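Long-range contacts in esterase (Xanthomonas oryzae pv. oryzae, PDB 3H2G), which degrades rice cell walls as an esterase and contributes to the virulence of the bacterium on rice: residues S206-D217 against V339-A347; L233-H244 against V265-L275. One frame throughout, in Å; residues are numbered along the deposited sequence.

Contact 1: residues S206-D217 against V339-A347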
loop_
_atom_site.group_PDB
_atom_site.type_symbol
_atom_site.label_atom_id
_atom_site.label_comp_id
_atom_site.label_asym_id
_atom_site.label_seq_id
_atom_site.Cartn_x
_atom_site.Cartn_y
_atom_site.Cartn_z
ATOM N N SER A 206 5.809 6.788 -1.427
ATOM C CA SER A 206 5.011 7.672 -0.578
ATOM C C SER A 206 4.357 6.995 0.626
ATOM O O SER A 206 3.189 7.253 0.937
ATOM C CB SER A 206 3.938 8.352 -1.430
ATOM O OG SER A 206 4.526 8.984 -2.558
ATOM N N GLY A 207 5.113 6.144 1.312
ATOM C CA GLY A 207 4.579 5.453 2.473
ATOM C C GLY A 207 4.898 6.132 3.796
ATOM O O GLY A 207 5.935 6.783 3.930
ATOM N N PRO A 208 4.016 6.002 4.800
ATOM C CA PRO A 208 4.225 6.612 6.116
ATOM C C PRO A 208 5.064 5.704 7.020
ATOM O O PRO A 208 4.563 5.181 8.010
ATOM C CB PRO A 208 2.801 6.789 6.629
ATOM C CG PRO A 208 2.130 5.561 6.102
ATOM C CD PRO A 208 2.644 5.474 4.679
ATOM N N TYR A 209 6.338 5.522 6.668
ATOM C CA TYR A 209 7.245 4.657 7.427
ATOM C C TYR A 209 7.371 5.100 8.883
ATOM O O TYR A 209 7.463 4.267 9.789
ATOM C CB TYR A 209 8.622 4.634 6.753
ATOM C CG TYR A 209 8.527 4.627 5.241
ATOM C CD1 TYR A 209 7.813 3.633 4.573
ATOM C CD2 TYR A 209 9.076 5.663 4.486
ATOM C CE1 TYR A 209 7.636 3.676 3.192
ATOM C CE2 TYR A 209 8.906 5.718 3.104
ATOM C CZ TYR A 209 8.180 4.726 2.465
ATOM O OH TYR A 209 7.953 4.811 1.112
ATOM N N ALA A 210 7.401 6.411 9.100
ATOM C CA ALA A 210 7.459 6.959 10.452
ATOM C C ALA A 210 5.987 7.243 10.735
ATOM O O ALA A 210 5.553 8.396 10.805
ATOM C CB ALA A 210 8.280 8.247 10.472
ATOM N N LEU A 211 5.227 6.160 10.872
ATOM C CA LEU A 211 3.785 6.212 11.078
ATOM C C LEU A 211 3.311 7.093 12.221
ATOM O O LEU A 211 2.510 8.004 12.013
ATOM C CB LEU A 211 3.236 4.791 11.252
ATOM C CG LEU A 211 1.710 4.661 11.280
ATOM C CD1 LEU A 211 1.127 5.236 9.995
ATOM C CD2 LEU A 211 1.314 3.202 11.433
ATOM N N GLU A 212 3.793 6.821 13.429
ATOM C CA GLU A 212 3.390 7.611 14.588
ATOM C C GLU A 212 3.713 9.096 14.419
ATOM O O GLU A 212 2.859 9.956 14.651
ATOM C CB GLU A 212 4.071 7.077 15.854
ATOM C CG GLU A 212 3.868 7.963 17.077
ATOM C CD GLU A 212 4.736 7.543 18.249
ATOM O OE1 GLU A 212 5.789 6.917 18.012
ATOM O OE2 GLU A 212 4.374 7.852 19.404
ATOM N N GLN A 213 4.940 9.403 14.004
ATOM C CA GLN A 213 5.343 10.798 13.837
ATOM C C GLN A 213 4.561 11.494 12.723
ATOM O O GLN A 213 4.306 12.697 12.794
ATOM C CB GLN A 213 6.845 10.896 13.558
ATOM C CG GLN A 213 7.396 12.315 13.693
ATOM C CD GLN A 213 7.202 12.880 15.093
ATOM O OE1 GLN A 213 7.614 12.273 16.081
ATOM N NE2 GLN A 213 6.574 14.046 15.181
ATOM N N THR A 214 4.179 10.738 11.698
ATOM C CA THR A 214 3.412 11.295 10.588
ATOM C C THR A 214 2.066 11.818 11.089
ATOM O O THR A 214 1.626 12.901 10.690
ATOM C CB THR A 214 3.175 10.233 9.482
ATOM O OG1 THR A 214 4.404 9.976 8.798
ATOM C CG2 THR A 214 2.144 10.716 8.478
ATOM N N PHE A 215 1.414 11.051 11.961
ATOM C CA PHE A 215 0.126 11.460 12.519
ATOM C C PHE A 215 0.302 12.654 13.444
ATOM O O PHE A 215 -0.526 13.572 13.459
ATOM C CB PHE A 215 -0.534 10.304 13.281
ATOM C CG PHE A 215 -1.383 9.420 12.417
ATOM C CD1 PHE A 215 -0.805 8.510 11.543
ATOM C CD2 PHE A 215 -2.770 9.530 12.449
ATOM C CE1 PHE A 215 -1.594 7.722 10.710
ATOM C CE2 PHE A 215 -3.566 8.748 11.622
ATOM C CZ PHE A 215 -2.977 7.843 10.751
ATOM N N LEU A 216 1.381 12.645 14.219
ATOM C CA LEU A 216 1.662 13.754 15.125
ATOM C C LEU A 216 1.866 15.040 14.322
ATOM O O LEU A 216 1.285 16.079 14.635
ATOM C CB LEU A 216 2.923 13.468 15.953
ATOM C CG LEU A 216 2.827 12.394 17.041
ATOM C CD1 LEU A 216 4.212 12.063 17.575
ATOM C CD2 LEU A 216 1.920 12.891 18.168
ATOM N N ASP A 217 2.686 14.967 13.281
ATOM C CA ASP A 217 2.973 16.141 12.462
ATOM C C ASP A 217 1.760 16.785 11.790
ATOM O O ASP A 217 1.729 18.007 11.609
ATOM C CB ASP A 217 4.022 15.803 11.396
ATOM C CG ASP A 217 5.377 15.463 11.994
ATOM O OD1 ASP A 217 5.588 15.740 13.195
ATOM O OD2 ASP A 217 6.235 14.928 11.262
ATOM N N VAL A 339 1.316 12.561 2.855
ATOM C CA VAL A 339 2.372 11.743 3.440
ATOM C C VAL A 339 3.685 12.477 3.165
ATOM O O VAL A 339 4.322 12.263 2.131
ATOM C CB VAL A 339 2.428 10.329 2.806
ATOM C CG1 VAL A 339 3.580 9.533 3.412
ATOM C CG2 VAL A 339 1.108 9.601 3.042
ATOM N N PRO A 340 4.097 13.370 4.083
ATOM C CA PRO A 340 5.336 14.135 3.922
ATOM C C PRO A 340 6.557 13.275 3.626
ATOM O O PRO A 340 6.720 12.192 4.190
ATOM C CB PRO A 340 5.449 14.879 5.248
ATOM C CG PRO A 340 4.004 15.154 5.576
ATOM C CD PRO A 340 3.359 13.819 5.279
ATOM N N LEU A 341 7.413 13.768 2.736
ATOM C CA LEU A 341 8.623 13.048 2.356
ATOM C C LEU A 341 9.535 12.872 3.566
ATOM O O LEU A 341 10.497 12.102 3.528
ATOM C CB LEU A 341 9.348 13.803 1.236
ATOM C CG LEU A 341 10.466 13.056 0.503
ATOM C CD1 LEU A 341 9.947 11.721 -0.024
ATOM C CD2 LEU A 341 10.978 13.926 -0.645
ATOM N N LYS A 342 9.228 13.598 4.640
ATOM C CA LYS A 342 9.992 13.499 5.879
ATOM C C LYS A 342 10.050 12.029 6.297
ATOM O O LYS A 342 10.995 11.593 6.948
ATOM C CB LYS A 342 9.319 14.318 6.985
ATOM C CG LYS A 342 9.961 14.154 8.361
ATOM C CD LYS A 342 9.134 14.817 9.460
ATOM C CE LYS A 342 9.754 14.553 10.837
ATOM N NZ LYS A 342 8.933 15.073 11.962
ATOM N N ASN A 343 9.024 11.272 5.917
ATOM C CA ASN A 343 8.956 9.851 6.243
ATOM C C ASN A 343 10.150 9.086 5.686
ATOM O O ASN A 343 10.763 8.278 6.388
ATOM C CB ASN A 343 7.659 9.252 5.693
ATOM C CG ASN A 343 6.478 9.496 6.605
ATOM O OD1 ASN A 343 6.340 8.847 7.642
ATOM N ND2 ASN A 343 5.626 10.445 6.232
ATOM N N ALA A 344 10.474 9.339 4.422
ATOM C CA ALA A 344 11.597 8.668 3.772
ATOM C C ALA A 344 12.924 9.139 4.363
ATOM O O ALA A 344 13.839 8.341 4.577
ATOM C CB ALA A 344 11.566 8.938 2.272
ATOM N N GLN A 345 13.024 10.439 4.623
ATOM C CA GLN A 345 14.235 11.019 5.193
ATOM C C GLN A 345 14.493 10.451 6.583
ATOM O O GLN A 345 15.627 10.100 6.921
ATOM C CB GLN A 345 14.100 12.545 5.257
ATOM C CG GLN A 345 14.127 13.207 3.882
ATOM C CD GLN A 345 13.561 14.615 3.879
ATOM O OE1 GLN A 345 13.751 15.367 2.921
ATOM N NE2 GLN A 345 12.849 14.975 4.939
ATOM N N THR A 346 13.434 10.358 7.381
ATOM C CA THR A 346 13.529 9.818 8.731
ATOM C C THR A 346 13.931 8.344 8.666
ATOM O O THR A 346 14.793 7.888 9.414
ATOM C CB THR A 346 12.174 9.927 9.472
ATOM O OG1 THR A 346 11.832 11.308 9.641
ATOM C CG2 THR A 346 12.251 9.254 10.839
ATOM N N ALA A 347 13.301 7.602 7.765
ATOM C CA ALA A 347 13.602 6.183 7.615
ATOM C C ALA A 347 15.076 5.960 7.282
ATOM O O ALA A 347 15.759 5.176 7.940
ATOM C CB ALA A 347 12.722 5.574 6.531
HETATM O O HOH W 1 7.872 17.870 13.141
#
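Asn343 ties the start of helix 342-353 to the turn before helix 211-218. Both segments follow neighbouring parallel strands, 198-205 and 328-332, of an alpha/beta-hydrolase sheet. The CB of Asn343 starts 3.5 Å from Gly207 O and near CD2 of Tyr209. CG, beside the backbone N and anti to the carbonyl carbon (chi1 -82°), lies 3.7 Å from Pro208 CA. This torsion brings the amide back toward Pro340 O, just ahead of the helix. OD1 accepts from the N of Ala210 at 3.0 Å, on a lone pair and in the carbonyl plane. Ala210 is the N-cap residue of helix 211-218. On the other branch, ND2 of Asn343 gives a well-angled bond to the O of Pro340 (2.9 Å) and a weak one to Thr214 OG1. The amide is therefore held at both ends.

Next to it, the Tyr209 ring presents its edge to Asn343 O, while Gly207 O sits over the centre of one face. The ring's OH accepts from Gly207 N, which closes this turn on itself. Val339 CG1 packs against Ser206 O, 3.4 Å away. That oxygen is buried and has no polar partner in the model. At the outer end, extended Lys342 forms a salt bridge with Asp217: its NZ meets the syn side of OD2 at 2.8 Å. The other oxygen, OD1, accepts from Gln213 NE2, from above the carboxylate plane.

Contact 2: residues L233-H244 against V265-L275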
loop_
_atom_site.group_PDB
_atom_site.type_symbol
_atom_site.label_atom_id
_atom_site.label_comp_id
_atom_site.label_asym_id
_atom_site.label_seq_id
_atom_site.Cartn_x
_atom_site.Cartn_y
_atom_site.Cartn_z
ATOM N N LEU A 233 -10.692 11.396 7.204
ATOM C CA LEU A 233 -10.985 10.079 6.645
ATOM C C LEU A 233 -9.888 9.066 6.979
ATOM O O LEU A 233 -10.164 7.987 7.502
ATOM C CB LEU A 233 -11.146 10.181 5.123
ATOM C CG LEU A 233 -12.335 11.001 4.606
ATOM C CD1 LEU A 233 -12.217 11.182 3.093
ATOM C CD2 LEU A 233 -13.638 10.297 4.963
ATOM N N LEU A 234 -8.639 9.416 6.677
ATOM C CA LEU A 234 -7.513 8.522 6.942
ATOM C C LEU A 234 -7.295 8.305 8.440
ATOM O O LEU A 234 -6.992 7.193 8.880
ATOM C CB LEU A 234 -6.242 9.082 6.294
ATOM C CG LEU A 234 -6.321 9.241 4.772
ATOM C CD1 LEU A 234 -5.062 9.914 4.244
ATOM C CD2 LEU A 234 -6.508 7.879 4.129
ATOM N N GLY A 235 -7.451 9.367 9.221
ATOM C CA GLY A 235 -7.282 9.250 10.658
ATOM C C GLY A 235 -8.351 8.351 11.255
ATOM O O GLY A 235 -8.069 7.537 12.135
ATOM N N SER A 236 -9.586 8.499 10.781
ATOM C CA SER A 236 -10.687 7.676 11.277
ATOM C C SER A 236 -10.468 6.208 10.920
ATOM O O SER A 236 -10.700 5.322 11.742
ATOM C CB SER A 236 -12.018 8.174 10.707
ATOM O OG SER A 236 -12.307 9.479 11.194
ATOM N N TYR A 237 -10.022 5.946 9.695
ATOM C CA TYR A 237 -9.765 4.567 9.272
ATOM C C TYR A 237 -8.714 3.957 10.213
ATOM O O TYR A 237 -8.866 2.835 10.698
ATOM C CB TYR A 237 -9.254 4.553 7.824
ATOM C CG TYR A 237 -9.459 3.245 7.073
ATOM C CD1 TYR A 237 -9.413 3.216 5.679
ATOM C CD2 TYR A 237 -9.737 2.051 7.747
ATOM C CE1 TYR A 237 -9.644 2.038 4.968
ATOM C CE2 TYR A 237 -9.974 0.860 7.043
ATOM C CZ TYR A 237 -9.927 0.867 5.653
ATOM O OH TYR A 237 -10.174 -0.283 4.940
ATOM N N ALA A 238 -7.656 4.717 10.480
ATOM C CA ALA A 238 -6.579 4.262 11.355
ATOM C C ALA A 238 -7.045 3.934 12.771
ATOM O O ALA A 238 -6.680 2.897 13.321
ATOM C CB ALA A 238 -5.474 5.314 11.409
ATOM N N ILE A 239 -7.838 4.823 13.362
ATOM C CA ILE A 239 -8.336 4.619 14.724
ATOM C C ILE A 239 -9.241 3.391 14.826
ATOM O O ILE A 239 -9.052 2.537 15.696
ATOM C CB ILE A 239 -9.104 5.870 15.217
ATOM C CG1 ILE A 239 -8.130 7.044 15.350
ATOM C CG2 ILE A 239 -9.803 5.577 16.548
ATOM C CD1 ILE A 239 -8.800 8.383 15.618
ATOM N N VAL A 240 -10.224 3.308 13.935
ATOM C CA VAL A 240 -11.155 2.184 13.923
ATOM C C VAL A 240 -10.423 0.858 13.689
ATOM O O VAL A 240 -10.689 -0.137 14.366
ATOM C CB VAL A 240 -12.238 2.389 12.832
ATOM C CG1 VAL A 240 -13.055 1.127 12.650
ATOM C CG2 VAL A 240 -13.149 3.549 13.222
ATOM N N ALA A 241 -9.492 0.850 12.738
ATOM C CA ALA A 241 -8.736 -0.360 12.429
ATOM C C ALA A 241 -7.830 -0.779 13.583
ATOM O O ALA A 241 -7.766 -1.960 13.924
ATOM C CB ALA A 241 -7.910 -0.157 11.160
ATOM N N MET A 242 -7.130 0.178 14.190
ATOM C CA MET A 242 -6.244 -0.155 15.300
ATOM C C MET A 242 -7.034 -0.699 16.486
ATOM O O MET A 242 -6.535 -1.541 17.232
ATOM C CB MET A 242 -5.414 1.062 15.716
ATOM C CG MET A 242 -4.337 1.440 14.705
ATOM S SD MET A 242 -3.145 0.108 14.405
ATOM C CE MET A 242 -2.275 0.734 12.964
ATOM N N GLN A 243 -8.264 -0.218 16.662
ATOM C CA GLN A 243 -9.108 -0.713 17.746
ATOM C C GLN A 243 -9.485 -2.169 17.447
ATOM O O GLN A 243 -9.469 -3.013 18.336
ATOM C CB GLN A 243 -10.373 0.145 17.882
ATOM C CG GLN A 243 -11.452 -0.449 18.796
ATOM C CD GLN A 243 -10.922 -0.828 20.169
ATOM O OE1 GLN A 243 -10.138 -0.095 20.765
ATOM N NE2 GLN A 243 -11.359 -1.977 20.680
ATOM N N HIS A 244 -9.815 -2.464 16.192
ATOM C CA HIS A 244 -10.173 -3.831 15.809
ATOM C C HIS A 244 -8.984 -4.764 16.011
ATOM O O HIS A 244 -9.110 -5.858 16.566
ATOM C CB HIS A 244 -10.577 -3.906 14.333
ATOM C CG HIS A 244 -11.912 -3.303 14.022
ATOM N ND1 HIS A 244 -13.065 -3.658 14.688
ATOM C CD2 HIS A 244 -12.284 -2.412 13.074
ATOM C CE1 HIS A 244 -14.091 -3.013 14.161
ATOM N NE2 HIS A 244 -13.645 -2.250 13.180
ATOM N N VAL A 265 -19.056 6.068 12.376
ATOM C CA VAL A 265 -17.701 5.856 11.872
ATOM C C VAL A 265 -17.219 4.418 11.651
ATOM O O VAL A 265 -16.571 4.133 10.638
ATOM C CB VAL A 265 -16.664 6.600 12.759
ATOM C CG1 VAL A 265 -16.627 5.998 14.156
ATOM C CG2 VAL A 265 -15.292 6.546 12.107
ATOM N N GLU A 266 -17.530 3.502 12.564
ATOM C CA GLU A 266 -17.044 2.133 12.397
ATOM C C GLU A 266 -17.493 1.410 11.120
ATOM O O GLU A 266 -16.671 0.807 10.428
ATOM C CB GLU A 266 -17.375 1.296 13.640
ATOM C CG GLU A 266 -16.685 1.815 14.904
ATOM C CD GLU A 266 -16.600 0.774 16.012
ATOM O OE1 GLU A 266 -17.655 0.245 16.423
ATOM O OE2 GLU A 266 -15.472 0.489 16.472
ATOM N N PRO A 267 -18.790 1.473 10.778
ATOM C CA PRO A 267 -19.280 0.800 9.566
ATOM C C PRO A 267 -18.679 1.307 8.249
ATOM O O PRO A 267 -18.837 0.672 7.210
ATOM C CB PRO A 267 -20.790 1.042 9.622
ATOM C CG PRO A 267 -21.062 1.154 11.095
ATOM C CD PRO A 267 -19.913 2.004 11.570
ATOM N N LEU A 268 -17.990 2.444 8.291
ATOM C CA LEU A 268 -17.398 3.025 7.085
ATOM C C LEU A 268 -15.986 2.544 6.752
ATOM O O LEU A 268 -15.529 2.692 5.615
ATOM C CB LEU A 268 -17.337 4.550 7.214
ATOM C CG LEU A 268 -18.617 5.368 7.385
ATOM C CD1 LEU A 268 -18.241 6.804 7.736
ATOM C CD2 LEU A 268 -19.437 5.319 6.094
ATOM N N PHE A 269 -15.298 1.961 7.727
ATOM C CA PHE A 269 -13.912 1.562 7.508
ATOM C C PHE A 269 -13.537 0.111 7.794
ATOM O O PHE A 269 -13.092 -0.210 8.895
ATOM C CB PHE A 269 -13.013 2.490 8.332
ATOM C CG PHE A 269 -13.183 3.949 7.997
ATOM C CD1 PHE A 269 -12.715 4.456 6.788
ATOM C CD2 PHE A 269 -13.822 4.812 8.884
ATOM C CE1 PHE A 269 -12.881 5.804 6.462
ATOM C CE2 PHE A 269 -13.996 6.164 8.569
ATOM C CZ PHE A 269 -13.522 6.659 7.356
ATOM N N PRO A 270 -13.694 -0.784 6.802
ATOM C CA PRO A 270 -14.195 -0.535 5.446
ATOM C C PRO A 270 -15.713 -0.676 5.406
ATOM O O PRO A 270 -16.315 -1.182 6.351
ATOM C CB PRO A 270 -13.494 -1.612 4.625
ATOM C CG PRO A 270 -13.500 -2.770 5.564
ATOM C CD PRO A 270 -13.102 -2.133 6.894
ATOM N N GLY A 271 -16.328 -0.237 4.313
ATOM C CA GLY A 271 -17.772 -0.330 4.213
ATOM C C GLY A 271 -18.314 -0.273 2.798
ATOM O O GLY A 271 -17.673 -0.728 1.852
ATOM N N LYS A 272 -19.501 0.307 2.660
ATOM C CA LYS A 272 -20.176 0.415 1.371
ATOM C C LYS A 272 -19.762 1.621 0.533
ATOM O O LYS A 272 -20.286 1.823 -0.563
ATOM C CB LYS A 272 -21.692 0.450 1.595
ATOM C CG LYS A 272 -22.246 -0.784 2.291
ATOM C CD LYS A 272 -22.065 -2.023 1.427
ATOM C CE LYS A 272 -22.596 -3.267 2.116
ATOM N NZ LYS A 272 -22.433 -4.474 1.261
ATOM N N GLN A 273 -18.826 2.418 1.038
ATOM C CA GLN A 273 -18.372 3.597 0.308
ATOM C C GLN A 273 -16.869 3.654 0.071
ATOM O O GLN A 273 -16.078 3.179 0.882
ATOM C CB GLN A 273 -18.784 4.868 1.051
ATOM C CG GLN A 273 -20.263 5.198 0.996
ATOM C CD GLN A 273 -20.609 6.393 1.864
ATOM O OE1 GLN A 273 -20.787 6.264 3.074
ATOM N NE2 GLN A 273 -20.683 7.568 1.251
ATOM N N SER A 274 -16.481 4.249 -1.051
ATOM C CA SER A 274 -15.070 4.421 -1.371
ATOM C C SER A 274 -14.666 5.736 -0.707
ATOM O O SER A 274 -15.528 6.551 -0.383
ATOM C CB SER A 274 -14.877 4.543 -2.880
ATOM O OG SER A 274 -15.489 5.729 -3.363
ATOM N N LEU A 275 -13.369 5.944 -0.503
ATOM C CA LEU A 275 -12.896 7.183 0.107
ATOM C C LEU A 275 -13.241 8.366 -0.790
ATOM O O LEU A 275 -13.531 9.463 -0.306
ATOM C CB LEU A 275 -11.385 7.129 0.327
ATOM C CG LEU A 275 -10.907 6.219 1.457
ATOM C CD1 LEU A 275 -9.389 6.160 1.460
ATOM C CD2 LEU A 275 -11.430 6.744 2.788
HETATM O O HOH W 2 -14.875 -1.078 10.890
#
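The loop between helices 261-264 and 275-280 lays Phe269 against Tyr237 and Ser236 of helix 231-246. CB of Phe269 meets CD2 of Tyr237 at 3.4 Å. Its CD1 lies over one face of the Tyr237 ring, offset toward the rim. The two rings meet obliquely, with planes at 34° and centroids 5.1 Å apart. Phe269 CG is anti to its carbonyl carbon (chi1 -58°), and this carries the ring over the helix backbone. The N of Tyr237 sits above the ring centre, and Ser236 CB touches CE2 of Phe269 at 3.5 Å. Leu268 CB lies over the opposite face, toward the rim.

Both segments belong to the long insertion of helices and loops between strands 198-205 and 328-332, where many alpha/beta hydrolases carry a cap. A cis peptide bond precedes Pro270, whose CB reaches the hydroxyl of Tyr237. That OH is hydrogen-bonded to Glu89 O, and the Tyr237 ring stacks on Tyr138.

Apolar side chains extend the contact both ways along the helix. Val240 CG2 and Val265 CG2 touch at 3.8 Å, the side chains running in opposite directions. Leu275 CD2 rests near Leu233 CB, and Leu275 CD1 near Leu234 CD2. Toward the C-terminal end of the helix, a water 2.9 Å from His244 NE2 reaches the carbonyl oxygens of Glu266 and Phe269. The Glu266 carboxylate has its own partner: OE2 is hydrogen-bonded to Tyr250 OH.

In the fold
Contact 2 is nested in the chain segment that contact 1 closes. Their centres lie about 20 Å apart. Helices 211-218 and 231-246 follow each other and join the two contacts directly: Phe215 CZ packs 3.6 Å from Ala238 CB, and Phe215 CE2 lies near Gly235 CA. Contact 1 joins the start of the insertion, just after strand 198-205, to the segment that follows strand 328-332; contact 2 lies within the insertion. Ser176, Asp336 and His377 have the geometry of a catalytic triad and are the probable active site. Val339 of contact 1 touches this group, and its backbone N is hydrogen-bonded to Asp336 OD1. Leu234 of contact 2 lies near the triad without touching it.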